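Side-chain contacts in dTDP-4-amino-4,6-dideoxyglucose formyltransferase (Shewanella sp. FDAARGOS_354, PDB 6V2T), which probably transfers a formyl group from a folate cofactor to the sugar amine of dTDP-4-amino-4,6-dideoxyglucose, a reaction linked to O-antigen biosynthesis: residues B[79-82]-B[83-86]; B[147-151]-B[152-156]; B[178-181]-B[182-186]; B[190-194]-B[195-199]. All blocks are in the same frame, centred on the assembly; numbering follows the deposited sequence.

In the fold
All four contacts are local and lie in series along the chain. Interactions 1 and 2 are at the surface. Interactions 3 and 4 are partly buried and share helix 171-194, which packs on the mixed sheet. Two of them are helix ends: interaction 1 caps the start of helix 82-91, and interaction 4 closes the end of helix 171-194. Interaction 3 lies within that helix and is built of regular backbone bonds plus one side-chain bond. Interaction 2 is a ligand-binding loop, rich in carboxylates and holding a water. Interactions 2 and 4 touch where Leu147 packs against Tyr198. The centres of interactions 1 and 3 lie about 30 Å apart.

Interaction 1: B[79-82]-B[83-86]; sequences VKSE and KDVA
Ser81 is the N-cap of helix 82-91, and its side chain takes the amide proton of Asp84. The bond from Asp84 N to Ser81 OG is 3.0 Å long and fairly straight, at 163°. OG is turned anti to the serine backbone N (chi1 158°), which places it within reach of the amides of the first turn. The same residue also serves with its carbonyl. Ser81 O accepts from Val85 N at 2.9 Å, and the 177° angle at the proton makes this bond almost linear. Next along, Glu82 O accepts from Ala86 N at 3.1 Å. Two of these three amides are thus met by normal helical bonds and one by the cap. The side chain of Asp84 turns back toward the incoming loop, where its OD2 accepts from Asn78 N. Its negative charge at the helix start probably also suits the helix dipole. In the loop, Val79 N is satisfied by Gln102 OE1, and Lys80 N by Asn78 OD1. Val79 and Val85 both pack on Pro105, which joins the loop to the first turn by an apolar patch. Val79 O is different: it is buried and has no polar partner in the model. The atom that approaches it across the contact is a methyl carbon, Val85 CG2, 3.2 Å from Val79 O.

Interaction 2: B[147-151]-B[152-156]; sequences LMNEE and IDDGA. With FOL (folic acid), chain H.
The folate pocket is lined here by a loop between strands 141-147 and 157-163, in which Asn149 meets Asp154. Asn149 begins an Asx turn: its OD1 accepts from Glu151 N at 2.9 Å, with the donor well above the carbonyl plane. The other half of the amide reaches across the loop. Asn149 ND2 donates to Asp154 OD1 at 2.9 Å, meeting the carboxylate on its anti side and keeping close to the amide plane. CG of Asn149 sits between the backbone N and the carbonyl carbon (chi1 63°), which folds the amide back over the turn. At the base, Leu147 N donates to Ala156 O at 2.8 Å. The loop gives its backbone to the ligand. Asp153 N donates to folate O4 at 2.9 Å, and Asn149 O accepts from folate NA2 at 3.1 Å. A water accepts from Asn149 N and Asp154 N. The oxygen of this water lies 2.8 Å from FOL O4. Ile152 CG2 packs on the ligand's benzoyl ring at C15. The carboxylates of Glu151 and Asp154 are stacked nearly parallel, with OE1 of Glu151 4.1 Å from OD1 of Asp154. Lys206 forms salt bridges to both, and its positive charge probably offsets the repulsion between the two acids.

Interaction 3: B[178-181]-B[182-186]; sequences VQQT and EMDLL
Helix 171-194 packs on the mixed sheet of the formyltransferase fold, and Gln180 and Asp184 meet one turn apart along it. The backbone is regular here. Glu182 N donates to Val178 O at 2.8 Å, and the next three amides follow the same i to i+4 pattern. The side chains differ by side of the helix. On the sheet side, Thr181 and Leu185 both touch Cys143 of strand 141-147, and Thr181 also reaches Lys161 and Val163 of strand 157-163. Glu182 is buried as well. Its CG lies 3.4 Å from Val178 O, and its OE2 is hydrogen-bonded to His99. Because His99 lines the pocket of the nucleotide sugar, Glu182 is a second-shell residue there and probably helps to position that imidazole. On another side of the helix, Met183 packs on Phe38 of helix 33-45. Its methyl CE also comes to 3.2 Å from Gln180 OE1, the two side chains crossing at about a right angle. CG of Gln180 lies opposite the backbone N (chi1 -171°), and the chain then bends at chi2 (52°), which carries the amide along the helix toward Asp184. Gln180 NE2 donates to Asp184 OD1 at 3.2 Å. The acceptor lies in the plane of the Gln180 amide, but the proton comes from above the Asp184 carboxylate plane.

Interaction 4: B[190-194]-B[195-199]; sequences LADLV and FANYQ
Asp192 O accepts from Asn197 N at 2.8 Å, a 6→1 bond that closes the end of helix 171-194. Inside it, Ala196 N makes the weak 5→2 bond of 3.4 Å to Leu193 O. With Ala196 in the left-handed helical region (phi 55°), this is a Schellman motif. The last normal helical bond runs from Phe195 N to Ala191 O at 2.9 Å. Asn197 is then the centre of an inverse gamma turn, which leads the chain away. Asp192 and Asn197 lie alongside each other and point the same way, with their flat groups almost perpendicular. Asn197 ND2 donates to Asp192 OD1 at 3.1 Å, coming from above the carboxylate plane. The other oxygen, Asp192 OD2, is hydrogen-bonded to His189 ND1. Val194 reaches the sheet strands 24-30 and 53-60, while its CG1 lies over one face of the Phe195 ring, 4.1 Å from the centroid. This is a CH-pi contact. Arg113 hydrogen-bonds to Leu193 O, Val194 O and Tyr198 OH, so it ties the helix end to the tyrosine. The Tyr198 ring rests on Leu158 and Phe159 of strand 157-163. It turns its edge to the helix end. Leu193 O sits at that edge, near the ring plane and 3.6 Å from Tyr198 CE2.

Interaction 1: B[79-82]-B[83-86]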
loop_
_atom_site.group_PDB
_atom_site.type_symbol
_atom_site.label_atom_id
_atom_site.label_comp_id
_atom_site.label_asym_id
_atom_site.label_seq_id
_atom_site.Cartn_x
_atom_site.Cartn_y
_atom_site.Cartn_z
ATOM N N VAL B 79 -0.816 29.337 -23.372
ATOM C CA VAL B 79 -0.192 29.025 -24.680
ATOM C C VAL B 79 -1.271 28.868 -25.768
ATOM O O VAL B 79 -0.900 28.794 -26.962
ATOM C CB VAL B 79 0.670 27.769 -24.460
ATOM C CG1 VAL B 79 0.837 26.951 -25.706
ATOM C CG2 VAL B 79 2.005 28.150 -23.834
ATOM N N LYS B 80 -2.555 28.847 -25.401
ATOM C CA LYS B 80 -3.681 28.861 -26.374
ATOM C C LYS B 80 -4.247 30.281 -26.522
ATOM O O LYS B 80 -5.176 30.441 -27.311
ATOM C CB LYS B 80 -4.767 27.877 -25.938
ATOM C CG LYS B 80 -4.267 26.461 -25.691
ATOM C CD LYS B 80 -5.327 25.401 -25.887
ATOM C CE LYS B 80 -4.832 24.016 -25.531
ATOM N NZ LYS B 80 -5.935 23.151 -25.049
ATOM N N SER B 81 -3.714 31.276 -25.804
ATOM C CA SER B 81 -4.072 32.715 -25.970
ATOM C C SER B 81 -3.276 33.331 -27.134
ATOM O O SER B 81 -2.041 33.421 -27.014
ATOM C CB SER B 81 -3.839 33.497 -24.703
ATOM O OG SER B 81 -3.695 34.883 -25.001
ATOM N N GLU B 82 -3.956 33.763 -28.202
ATOM C CA GLU B 82 -3.377 34.552 -29.328
ATOM C C GLU B 82 -2.381 35.588 -28.791
ATOM O O GLU B 82 -1.265 35.700 -29.348
ATOM C CB GLU B 82 -4.483 35.294 -30.084
ATOM C CG GLU B 82 -4.171 35.511 -31.551
ATOM C CD GLU B 82 -4.567 34.353 -32.454
ATOM O OE1 GLU B 82 -5.539 33.643 -32.107
ATOM O OE2 GLU B 82 -3.906 34.160 -33.503
ATOM N N LYS B 83 -2.801 36.335 -27.769
ATOM C CA LYS B 83 -2.020 37.413 -27.105
ATOM C C LYS B 83 -0.756 36.846 -26.459
ATOM O O LYS B 83 0.310 37.466 -26.649
ATOM C CB LYS B 83 -2.856 38.130 -26.038
ATOM C CG LYS B 83 -3.535 39.413 -26.509
ATOM C CD LYS B 83 -4.847 39.708 -25.803
ATOM C CE LYS B 83 -6.038 39.043 -26.466
ATOM N NZ LYS B 83 -7.111 38.721 -25.494
ATOM N N ASP B 84 -0.863 35.764 -25.675
ATOM C CA ASP B 84 0.313 35.200 -24.958
ATOM C C ASP B 84 1.291 34.637 -26.000
ATOM O O ASP B 84 2.486 34.900 -25.864
ATOM C CB ASP B 84 -0.078 34.192 -23.869
ATOM C CG ASP B 84 -0.606 34.824 -22.581
ATOM O OD1 ASP B 84 -0.760 36.061 -22.541
ATOM O OD2 ASP B 84 -0.849 34.073 -21.620
ATOM N N VAL B 85 0.796 33.936 -27.024
ATOM C CA VAL B 85 1.640 33.395 -28.131
ATOM C C VAL B 85 2.442 34.548 -28.758
ATOM O O VAL B 85 3.683 34.410 -28.898
ATOM C CB VAL B 85 0.783 32.624 -29.151
ATOM C CG1 VAL B 85 1.477 32.440 -30.491
ATOM C CG2 VAL B 85 0.359 31.277 -28.591
ATOM N N ALA B 86 1.786 35.674 -29.075
ATOM C CA ALA B 86 2.440 36.855 -29.686
ATOM C C ALA B 86 3.546 37.345 -28.751
ATOM O O ALA B 86 4.674 37.560 -29.234
ATOM C CB ALA B 86 1.428 37.938 -29.982
#

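Interaction 2: B[147-151]-B[152-156]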
loop_
_atom_site.group_PDB
_atom_site.type_symbol
_atom_site.label_atom_id
_atom_site.label_comp_id
_atom_site.label_asym_id
_atom_site.label_seq_id
_atom_site.Cartn_x
_atom_site.Cartn_y
_atom_site.Cartn_z
ATOM N N LEU B 147 12.960 18.456 -29.426
ATOM C CA LEU B 147 12.330 19.613 -30.097
ATOM C C LEU B 147 10.823 19.332 -30.157
ATOM O O LEU B 147 10.450 18.175 -30.353
ATOM C CB LEU B 147 12.935 19.775 -31.499
ATOM C CG LEU B 147 14.356 20.343 -31.542
ATOM C CD1 LEU B 147 14.938 20.261 -32.949
ATOM C CD2 LEU B 147 14.377 21.775 -31.052
ATOM N N MET B 148 9.996 20.357 -29.960
ATOM C CA MET B 148 8.528 20.260 -30.014
ATOM C C MET B 148 8.069 20.610 -31.433
ATOM O O MET B 148 8.461 21.671 -31.939
ATOM C CB MET B 148 7.883 21.186 -28.988
ATOM C CG MET B 148 8.414 20.910 -27.607
ATOM S SD MET B 148 8.022 22.139 -26.371
ATOM C CE MET B 148 6.247 21.950 -26.236
ATOM N N ASN B 149 7.383 19.663 -32.088
ATOM C CA ASN B 149 6.631 19.911 -33.345
ATOM C C ASN B 149 5.152 20.038 -32.954
ATOM O O ASN B 149 4.837 20.157 -31.773
ATOM C CB ASN B 149 6.954 18.850 -34.416
ATOM C CG ASN B 149 6.548 17.444 -34.033
ATOM O OD1 ASN B 149 5.676 17.249 -33.200
ATOM N ND2 ASN B 149 7.178 16.443 -34.633
ATOM N N GLU B 150 4.274 19.979 -33.932
ATOM C CA GLU B 150 2.819 20.149 -33.755
ATOM C C GLU B 150 2.214 18.925 -33.074
ATOM O O GLU B 150 1.180 19.107 -32.466
ATOM C CB GLU B 150 2.175 20.321 -35.130
ATOM C CG GLU B 150 2.635 21.560 -35.852
ATOM C CD GLU B 150 1.927 21.736 -37.183
ATOM O OE1 GLU B 150 0.781 21.266 -37.294
ATOM O OE2 GLU B 150 2.528 22.309 -38.091
ATOM N N GLU B 151 2.846 17.744 -33.175
ATOM C CA GLU B 151 2.375 16.485 -32.553
ATOM C C GLU B 151 2.949 16.404 -31.124
ATOM O O GLU B 151 3.832 17.209 -30.746
ATOM C CB GLU B 151 2.730 15.291 -33.452
ATOM C CG GLU B 151 1.816 15.155 -34.681
ATOM C CD GLU B 151 2.157 14.060 -35.679
ATOM O OE1 GLU B 151 2.216 12.884 -35.278
ATOM O OE2 GLU B 151 2.362 14.384 -36.878
ATOM N N ILE B 152 2.470 15.460 -30.342
ATOM C CA ILE B 152 2.814 15.384 -28.894
ATOM C C ILE B 152 3.970 14.398 -28.718
ATOM O O ILE B 152 3.840 13.222 -29.133
ATOM C CB ILE B 152 1.574 15.044 -28.058
ATOM C CG1 ILE B 152 0.474 16.078 -28.290
ATOM C CG2 ILE B 152 1.931 14.927 -26.579
ATOM C CD1 ILE B 152 -0.857 15.739 -27.648
ATOM N N ASP B 153 5.027 14.852 -28.030
ATOM C CA ASP B 153 6.166 14.002 -27.607
ATOM C C ASP B 153 6.720 13.316 -28.869
ATOM O O ASP B 153 7.025 12.120 -28.802
ATOM C CB ASP B 153 5.733 13.047 -26.484
ATOM C CG ASP B 153 5.118 13.734 -25.275
ATOM O OD1 ASP B 153 5.409 14.941 -25.060
ATOM O OD2 ASP B 153 4.334 13.067 -24.568
ATOM N N ASP B 154 6.839 14.082 -29.963
ATOM C CA ASP B 154 7.056 13.564 -31.341
ATOM C C ASP B 154 8.288 14.173 -32.024
ATOM O O ASP B 154 8.834 13.468 -32.860
ATOM C CB ASP B 154 5.839 13.810 -32.221
ATOM C CG ASP B 154 5.944 13.086 -33.560
ATOM O OD1 ASP B 154 6.162 13.773 -34.545
ATOM O OD2 ASP B 154 5.914 11.826 -33.561
ATOM N N GLY B 155 8.749 15.382 -31.654
ATOM C CA GLY B 155 9.850 16.085 -32.338
ATOM C C GLY B 155 11.221 15.447 -32.112
ATOM O O GLY B 155 11.312 14.514 -31.296
ATOM N N ALA B 156 12.258 15.947 -32.793
ATOM C CA ALA B 156 13.607 15.331 -32.859
ATOM C C ALA B 156 14.182 15.214 -31.442
ATOM O O ALA B 156 14.122 16.192 -30.691
ATOM C CB ALA B 156 14.532 16.113 -33.747
HETATM N N1 FOL H . 3.088 20.673 -27.178
HETATM C C2 FOL H . 3.394 20.263 -28.419
HETATM N NA2 FOL H . 2.866 20.888 -29.467
HETATM N N3 FOL H . 4.277 19.241 -28.629
HETATM C C4 FOL H . 4.804 18.583 -27.585
HETATM O O4 FOL H . 5.604 17.655 -27.878
HETATM C C4A FOL H . 4.498 18.992 -26.291
HETATM N N5 FOL H . 4.961 18.370 -25.206
HETATM C C6 FOL H . 4.365 18.527 -23.874
HETATM C C7 FOL H . 3.925 19.997 -23.737
HETATM N N8 FOL H . 3.261 20.503 -24.907
HETATM C C8A FOL H . 3.614 20.064 -26.125
HETATM C C9 FOL H . 3.346 17.382 -23.518
HETATM N N10 FOL H . 2.242 17.836 -22.669
HETATM C C11 FOL H . -1.823 16.785 -22.957
HETATM C C12 FOL H . -1.366 17.711 -22.016
HETATM C C13 FOL H . -0.007 18.033 -21.930
HETATM C C14 FOL H . 0.922 17.471 -22.781
HETATM C C15 FOL H . 0.460 16.571 -23.735
HETATM C C16 FOL H . -0.892 16.230 -23.824
HETATM C C FOL H . -3.293 16.457 -23.070
HETATM O O FOL H . -4.059 17.274 -22.606
HETATM N N FOL H . -3.769 15.388 -23.714
HETATM O O HOH W 1 6.655 17.225 -30.438
#

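Interaction 3: B[178-181]-B[182-186]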
loop_
_atom_site.group_PDB
_atom_site.type_symbol
_atom_site.label_atom_id
_atom_site.label_comp_id
_atom_site.label_asym_id
_atom_site.label_seq_id
_atom_site.Cartn_x
_atom_site.Cartn_y
_atom_site.Cartn_z
ATOM N N VAL B 178 12.920 8.060 -12.887
ATOM C CA VAL B 178 12.849 8.928 -14.092
ATOM C C VAL B 178 13.192 10.360 -13.687
ATOM O O VAL B 178 14.062 10.962 -14.372
ATOM C CB VAL B 178 11.485 8.826 -14.795
ATOM C CG1 VAL B 178 11.310 9.893 -15.856
ATOM C CG2 VAL B 178 11.304 7.445 -15.386
ATOM N N GLN B 179 12.619 10.849 -12.586
ATOM C CA GLN B 179 12.864 12.240 -12.115
ATOM C C GLN B 179 14.364 12.421 -11.871
ATOM O O GLN B 179 14.888 13.493 -12.254
ATOM C CB GLN B 179 12.090 12.609 -10.844
ATOM C CG GLN B 179 10.582 12.761 -11.012
ATOM C CD GLN B 179 9.916 13.141 -9.699
ATOM O OE1 GLN B 179 9.861 12.368 -8.725
ATOM N NE2 GLN B 179 9.366 14.338 -9.668
ATOM N N GLN B 180 15.043 11.414 -11.313
ATOM C CA GLN B 180 16.510 11.510 -11.036
ATOM C C GLN B 180 17.280 11.642 -12.360
ATOM O O GLN B 180 18.207 12.466 -12.441
ATOM C CB GLN B 180 17.031 10.302 -10.259
ATOM C CG GLN B 180 18.467 10.496 -9.783
ATOM C CD GLN B 180 18.669 11.789 -9.022
ATOM O OE1 GLN B 180 18.030 12.035 -7.992
ATOM N NE2 GLN B 180 19.535 12.647 -9.547
ATOM N N THR B 181 16.912 10.828 -13.344
ATOM C CA THR B 181 17.499 10.823 -14.701
ATOM C C THR B 181 17.230 12.155 -15.405
ATOM O O THR B 181 18.141 12.587 -16.145
ATOM C CB THR B 181 17.021 9.594 -15.479
ATOM O OG1 THR B 181 17.902 8.572 -15.026
ATOM C CG2 THR B 181 17.116 9.742 -16.976
ATOM N N GLU B 182 16.025 12.732 -15.265
ATOM C CA GLU B 182 15.687 14.058 -15.807
ATOM C C GLU B 182 16.639 15.081 -15.189
ATOM O O GLU B 182 17.117 15.957 -15.915
ATOM C CB GLU B 182 14.267 14.545 -15.511
ATOM C CG GLU B 182 13.142 13.757 -16.148
ATOM C CD GLU B 182 11.790 14.424 -15.925
ATOM O OE1 GLU B 182 11.468 14.747 -14.737
ATOM O OE2 GLU B 182 11.083 14.688 -16.937
ATOM N N MET B 183 16.892 14.975 -13.882
ATOM C CA MET B 183 17.798 15.934 -13.196
ATOM C C MET B 183 19.232 15.734 -13.676
ATOM O O MET B 183 19.874 16.751 -13.942
ATOM C CB MET B 183 17.676 15.777 -11.686
ATOM C CG MET B 183 16.352 16.316 -11.209
ATOM S SD MET B 183 16.193 16.350 -9.396
ATOM C CE MET B 183 16.509 14.642 -8.968
ATOM N N ASP B 184 19.683 14.488 -13.834
ATOM C CA ASP B 184 21.015 14.151 -14.380
ATOM C C ASP B 184 21.165 14.760 -15.781
ATOM O O ASP B 184 22.186 15.398 -16.023
ATOM C CB ASP B 184 21.258 12.639 -14.445
ATOM C CG ASP B 184 21.422 11.911 -13.116
ATOM O OD1 ASP B 184 21.486 12.585 -12.071
ATOM O OD2 ASP B 184 21.418 10.656 -13.153
ATOM N N LEU B 185 20.187 14.559 -16.690
ATOM C CA LEU B 185 20.246 15.126 -18.064
ATOM C C LEU B 185 20.343 16.648 -18.028
ATOM O O LEU B 185 21.155 17.228 -18.801
ATOM C CB LEU B 185 19.010 14.694 -18.868
ATOM C CG LEU B 185 19.009 13.253 -19.341
ATOM C CD1 LEU B 185 17.643 12.894 -19.917
ATOM C CD2 LEU B 185 20.092 12.999 -20.394
ATOM N N LEU B 186 19.550 17.309 -17.196
ATOM C CA LEU B 186 19.588 18.780 -17.117
ATOM C C LEU B 186 20.954 19.254 -16.586
ATOM O O LEU B 186 21.491 20.229 -17.116
ATOM C CB LEU B 186 18.406 19.254 -16.277
ATOM C CG LEU B 186 17.077 19.172 -17.023
ATOM C CD1 LEU B 186 15.892 19.395 -16.105
ATOM C CD2 LEU B 186 17.066 20.184 -18.159
#

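Interaction 4: B[190-194]-B[195-199]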
loop_
_atom_site.group_PDB
_atom_site.type_symbol
_atom_site.label_atom_id
_atom_site.label_comp_id
_atom_site.label_asym_id
_atom_site.label_seq_id
_atom_site.Cartn_x
_atom_site.Cartn_y
_atom_site.Cartn_z
ATOM N N LEU B 190 21.617 21.350 -19.687
ATOM C CA LEU B 190 20.772 22.564 -19.731
ATOM C C LEU B 190 21.484 23.625 -20.593
ATOM O O LEU B 190 20.847 24.159 -21.476
ATOM C CB LEU B 190 20.463 23.083 -18.328
ATOM C CG LEU B 190 19.672 24.391 -18.302
ATOM C CD1 LEU B 190 18.303 24.210 -18.935
ATOM C CD2 LEU B 190 19.539 24.938 -16.894
ATOM N N ALA B 191 22.773 23.918 -20.351
ATOM C CA ALA B 191 23.549 24.911 -21.132
ATOM C C ALA B 191 23.525 24.507 -22.612
ATOM O O ALA B 191 23.281 25.386 -23.456
ATOM C CB ALA B 191 24.981 25.005 -20.627
ATOM N N ASP B 192 23.778 23.229 -22.879
ATOM C CA ASP B 192 23.819 22.628 -24.233
ATOM C C ASP B 192 22.502 22.923 -24.957
ATOM O O ASP B 192 22.572 23.314 -26.126
ATOM C CB ASP B 192 24.055 21.123 -24.184
ATOM C CG ASP B 192 25.466 20.706 -23.827
ATOM O OD1 ASP B 192 26.378 21.526 -23.993
ATOM O OD2 ASP B 192 25.629 19.542 -23.412
ATOM N N LEU B 193 21.367 22.751 -24.279
ATOM C CA LEU B 193 20.006 22.988 -24.839
ATOM C C LEU B 193 19.866 24.451 -25.211
ATOM O O LEU B 193 19.417 24.793 -26.342
ATOM C CB LEU B 193 18.933 22.673 -23.787
ATOM C CG LEU B 193 18.727 21.203 -23.483
ATOM C CD1 LEU B 193 17.599 21.029 -22.459
ATOM C CD2 LEU B 193 18.455 20.439 -24.777
ATOM N N VAL B 194 20.197 25.307 -24.256
ATOM C CA VAL B 194 20.101 26.770 -24.447
ATOM C C VAL B 194 20.942 27.195 -25.659
ATOM O O VAL B 194 20.414 28.009 -26.417
ATOM C CB VAL B 194 20.512 27.532 -23.173
ATOM C CG1 VAL B 194 20.546 29.019 -23.438
ATOM C CG2 VAL B 194 19.608 27.201 -21.994
ATOM N N PHE B 195 22.170 26.672 -25.834
ATOM C CA PHE B 195 23.170 27.180 -26.827
ATOM C C PHE B 195 23.210 26.287 -28.079
ATOM O O PHE B 195 24.129 26.449 -28.896
ATOM C CB PHE B 195 24.561 27.302 -26.181
ATOM C CG PHE B 195 24.597 28.286 -25.041
ATOM C CD1 PHE B 195 24.019 29.535 -25.171
ATOM C CD2 PHE B 195 25.162 27.938 -23.820
ATOM C CE1 PHE B 195 24.022 30.440 -24.117
ATOM C CE2 PHE B 195 25.135 28.827 -22.758
ATOM C CZ PHE B 195 24.585 30.079 -22.908
ATOM N N ALA B 196 22.233 25.379 -28.211
ATOM C CA ALA B 196 22.039 24.455 -29.350
ATOM C C ALA B 196 23.300 23.635 -29.607
ATOM O O ALA B 196 23.613 23.317 -30.779
ATOM C CB ALA B 196 21.614 25.205 -30.576
ATOM N N ASN B 197 23.979 23.250 -28.535
ATOM C CA ASN B 197 25.104 22.303 -28.618
ATOM C C ASN B 197 24.519 20.894 -28.568
ATOM O O ASN B 197 24.618 20.242 -27.511
ATOM C CB ASN B 197 26.120 22.575 -27.516
ATOM C CG ASN B 197 27.348 21.728 -27.690
ATOM O OD1 ASN B 197 27.597 21.221 -28.781
ATOM N ND2 ASN B 197 28.069 21.526 -26.596
ATOM N N TYR B 198 23.902 20.454 -29.669
ATOM C CA TYR B 198 23.205 19.152 -29.764
ATOM C C TYR B 198 23.025 18.773 -31.232
ATOM O O TYR B 198 23.241 19.630 -32.110
ATOM C CB TYR B 198 21.870 19.190 -29.006
ATOM C CG TYR B 198 20.890 20.269 -29.390
ATOM C CD1 TYR B 198 20.299 20.295 -30.650
ATOM C CD2 TYR B 198 20.467 21.220 -28.469
ATOM C CE1 TYR B 198 19.382 21.273 -30.991
ATOM C CE2 TYR B 198 19.545 22.200 -28.800
ATOM C CZ TYR B 198 19.000 22.232 -30.072
ATOM O OH TYR B 198 18.073 23.193 -30.389
ATOM N N GLN B 199 22.698 17.500 -31.450
ATOM C CA GLN B 199 22.324 16.929 -32.755
ATOM C C GLN B 199 20.860 16.479 -32.660
ATOM O O GLN B 199 20.421 16.119 -31.553
ATOM C CB GLN B 199 23.300 15.827 -33.158
ATOM C CG GLN B 199 24.693 16.333 -33.504
ATOM C CD GLN B 199 25.633 15.186 -33.764
ATOM O OE1 GLN B 199 25.655 14.228 -33.008
ATOM N NE2 GLN B 199 26.404 15.262 -34.841
#